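PDB 4EZE: haloacid dehalogenase-like hydrolase from Salmonella enterica subsp. enterica serovar Typhi, which probably hydrolyses O-phosphoserine to serine and phosphate with the help of magnesium, the last step of serine biosynthesis. Local coordinates for residues G269-L275 and W287-V293. Sequence-based numbering, arbitrary orientation.
With NA (sodium ion), chain D.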
loop_
_atom_site.group_PDB
_atom_site.type_symbol
_atom_site.label_atom_id
_atom_site.label_comp_id
_atom_site.label_asym_id
_atom_site.label_seq_id
_atom_site.Cartn_x
_atom_site.Cartn_y
_atom_site.Cartn_z
ATOM N N GLY A 269 0.275 -2.229 -0.192
ATOM C CA GLY A 269 -1.025 -2.904 -0.170
ATOM C C GLY A 269 -1.402 -3.268 1.252
ATOM O O GLY A 269 -0.568 -3.196 2.156
ATOM N N ASP A 270 -2.655 -3.667 1.437
ATOM C CA ASP A 270 -3.184 -4.022 2.739
ATOM C C ASP A 270 -3.637 -5.494 2.844
ATOM O O ASP A 270 -3.690 -6.041 3.954
ATOM C CB ASP A 270 -4.428 -3.198 3.011
ATOM C CG ASP A 270 -5.563 -3.582 2.084
ATOM O OD1 ASP A 270 -5.408 -3.390 0.855
ATOM O OD2 ASP A 270 -6.581 -4.107 2.577
ATOM N N GLY A 271 -3.987 -6.120 1.719
ATOM C CA GLY A 271 -4.706 -7.432 1.738
ATOM C C GLY A 271 -3.982 -8.625 1.141
ATOM O O GLY A 271 -3.011 -8.475 0.387
ATOM N N ALA A 272 -4.469 -9.820 1.473
ATOM C CA ALA A 272 -3.865 -11.048 0.974
ATOM C C ALA A 272 -3.698 -11.044 -0.550
ATOM O O ALA A 272 -2.714 -11.561 -1.044
ATOM C CB ALA A 272 -4.657 -12.267 1.418
ATOM N N ASN A 273 -4.647 -10.478 -1.301
ATOM C CA ASN A 273 -4.498 -10.494 -2.758
ATOM C C ASN A 273 -3.370 -9.575 -3.253
ATOM O O ASN A 273 -3.124 -9.486 -4.449
ATOM C CB ASN A 273 -5.822 -10.218 -3.494
ATOM C CG ASN A 273 -6.480 -8.934 -3.061
ATOM O OD1 ASN A 273 -5.810 -7.937 -2.761
ATOM N ND2 ASN A 273 -7.806 -8.945 -3.017
ATOM N N ASP A 274 -2.670 -8.941 -2.303
ATOM C CA ASP A 274 -1.549 -8.055 -2.573
ATOM C C ASP A 274 -0.212 -8.779 -2.316
ATOM O O ASP A 274 0.846 -8.344 -2.791
ATOM C CB ASP A 274 -1.628 -6.794 -1.690
ATOM C CG ASP A 274 -2.731 -5.826 -2.115
ATOM O OD1 ASP A 274 -2.889 -5.590 -3.319
ATOM O OD2 ASP A 274 -3.428 -5.274 -1.236
ATOM N N LEU A 275 -0.241 -9.874 -1.565
ATOM C CA LEU A 275 1.035 -10.538 -1.204
ATOM C C LEU A 275 2.009 -10.834 -2.372
ATOM O O LEU A 275 3.209 -10.524 -2.278
ATOM C CB LEU A 275 0.795 -11.795 -0.378
ATOM C CG LEU A 275 0.447 -11.531 1.094
ATOM C CD1 LEU A 275 0.023 -12.825 1.769
ATOM C CD2 LEU A 275 1.625 -10.939 1.846
ATOM N N TRP A 287 0.333 -1.636 4.311
ATOM C CA TRP A 287 -0.325 -0.461 4.825
ATOM C C TRP A 287 -1.501 -0.841 5.701
ATOM O O TRP A 287 -2.496 -1.327 5.217
ATOM C CB TRP A 287 -0.791 0.387 3.649
ATOM C CG TRP A 287 -1.816 1.372 3.986
ATOM C CD1 TRP A 287 -3.140 1.221 3.862
ATOM C CD2 TRP A 287 -1.605 2.675 4.505
ATOM N NE1 TRP A 287 -3.784 2.337 4.274
ATOM C CE2 TRP A 287 -2.860 3.255 4.675
ATOM C CE3 TRP A 287 -0.476 3.406 4.846
ATOM C CZ2 TRP A 287 -3.024 4.527 5.173
ATOM C CZ3 TRP A 287 -0.638 4.662 5.335
ATOM C CH2 TRP A 287 -1.900 5.215 5.497
ATOM N N LYS A 288 -1.345 -0.675 7.006
ATOM C CA LYS A 288 -2.433 -0.883 7.942
ATOM C C LYS A 288 -3.067 -2.206 7.578
ATOM O O LYS A 288 -4.268 -2.333 7.494
ATOM C CB LYS A 288 -3.395 0.291 7.914
ATOM C CG LYS A 288 -2.715 1.566 8.363
ATOM C CD LYS A 288 -3.651 2.741 8.497
ATOM C CE LYS A 288 -2.903 3.946 9.031
ATOM N NZ LYS A 288 -3.697 5.195 8.951
ATOM N N ALA A 289 -2.207 -3.176 7.330
ATOM C CA ALA A 289 -2.551 -4.432 6.700
ATOM C C ALA A 289 -3.220 -5.528 7.507
ATOM O O ALA A 289 -3.162 -5.548 8.722
ATOM C CB ALA A 289 -1.325 -4.986 6.001
ATOM N N LYS A 290 -3.857 -6.443 6.787
ATOM C CA LYS A 290 -4.334 -7.695 7.375
ATOM C C LYS A 290 -3.211 -8.463 8.060
ATOM O O LYS A 290 -2.063 -8.446 7.599
ATOM C CB LYS A 290 -4.960 -8.586 6.308
ATOM C CG LYS A 290 -6.134 -7.943 5.587
ATOM C CD LYS A 290 -7.217 -7.550 6.575
ATOM C CE LYS A 290 -8.560 -7.445 5.875
ATOM N NZ LYS A 290 -8.404 -6.789 4.545
ATOM N N PRO A 291 -3.548 -9.158 9.153
ATOM C CA PRO A 291 -2.607 -9.977 9.926
ATOM C C PRO A 291 -1.701 -10.874 9.061
ATOM O O PRO A 291 -0.491 -10.938 9.294
ATOM C CB PRO A 291 -3.537 -10.820 10.810
ATOM C CG PRO A 291 -4.714 -9.916 11.039
ATOM C CD PRO A 291 -4.903 -9.162 9.739
ATOM N N VAL A 292 -2.263 -11.547 8.063
ATOM C CA VAL A 292 -1.450 -12.458 7.265
ATOM C C VAL A 292 -0.407 -11.703 6.437
ATOM O O VAL A 292 0.670 -12.230 6.159
ATOM C CB VAL A 292 -2.291 -13.373 6.350
ATOM C CG1 VAL A 292 -3.098 -12.552 5.352
ATOM C CG2 VAL A 292 -1.373 -14.359 5.628
ATOM N N VAL A 293 -0.733 -10.465 6.064
ATOM C CA VAL A 293 0.206 -9.591 5.372
ATOM C C VAL A 293 1.244 -9.015 6.341
ATOM O O VAL A 293 2.433 -9.002 6.038
ATOM C CB VAL A 293 -0.511 -8.443 4.624
ATOM C CG1 VAL A 293 0.486 -7.634 3.802
ATOM C CG2 VAL A 293 -1.596 -9.004 3.719
HETATM NA NA NA D . -6.852 -3.653 -0.984
HETATM O O HOH W 1 -6.775 -5.766 -0.859
HETATM O O HOH W 2 -9.006 -4.484 0.033
#
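Trp287 N donates to Gly269 O over 2.8 Å, with an almost straight N-H but 35° off the carbonyl plane. Glycine fits at 269 because Asp274 CG lies close to where a side chain would begin. One residue further along 269-275 and three further along 287-293, Lys290 N, at the N-cap of helix 291-296, donates to Asp270 O at 2.9 Å, nearly in line with the C=O bond. Ala289 CB comes within 3.3 Å of the same Asp270 O; a small side chain suits this place because Asp270 and Ala289 run with their CA atoms close together.

The Trp287-Gly269 bond closes the pairing of parallel strands 265-269 and 283-287, and the Lys290-Asp270 bond lies just beyond it, where the Rossmann-like sheet of the HAD fold delivers its acidic residues to the metal. Asp270 OD1 binds the sodium ion at 2.4 Å; Asp114 OD2, from the predicted nucleophile, the backbone O of Asp116 and two waters also bind the ion, which probably occupies the magnesium site. With CG set between its backbone N and carbonyl carbon (chi1 68°), Asp270 turns its carboxylate to the metal. Its other oxygen, OD2, faces Lys290 NZ in a long salt bridge, the lysine chain bending at chi2 and chi4 to run alongside the aspartate. Such a charge would be expected to offset part of the acidic cluster. Asp274 OD2 steadies the turn by accepting Gly271 N at 3.1 Å on its anti side, and its OD1 is paired with Lys247.

Beyond the metal loop the contact becomes apolar. Val293 packs CG2 against the carbonyl carbon of Gly271, which has no side chain, at 3.5 Å. Its CG1 slides past Leu275 CD2 at 4.0 Å, while Val292 CG1 meets Ala272 CB nearer the surface.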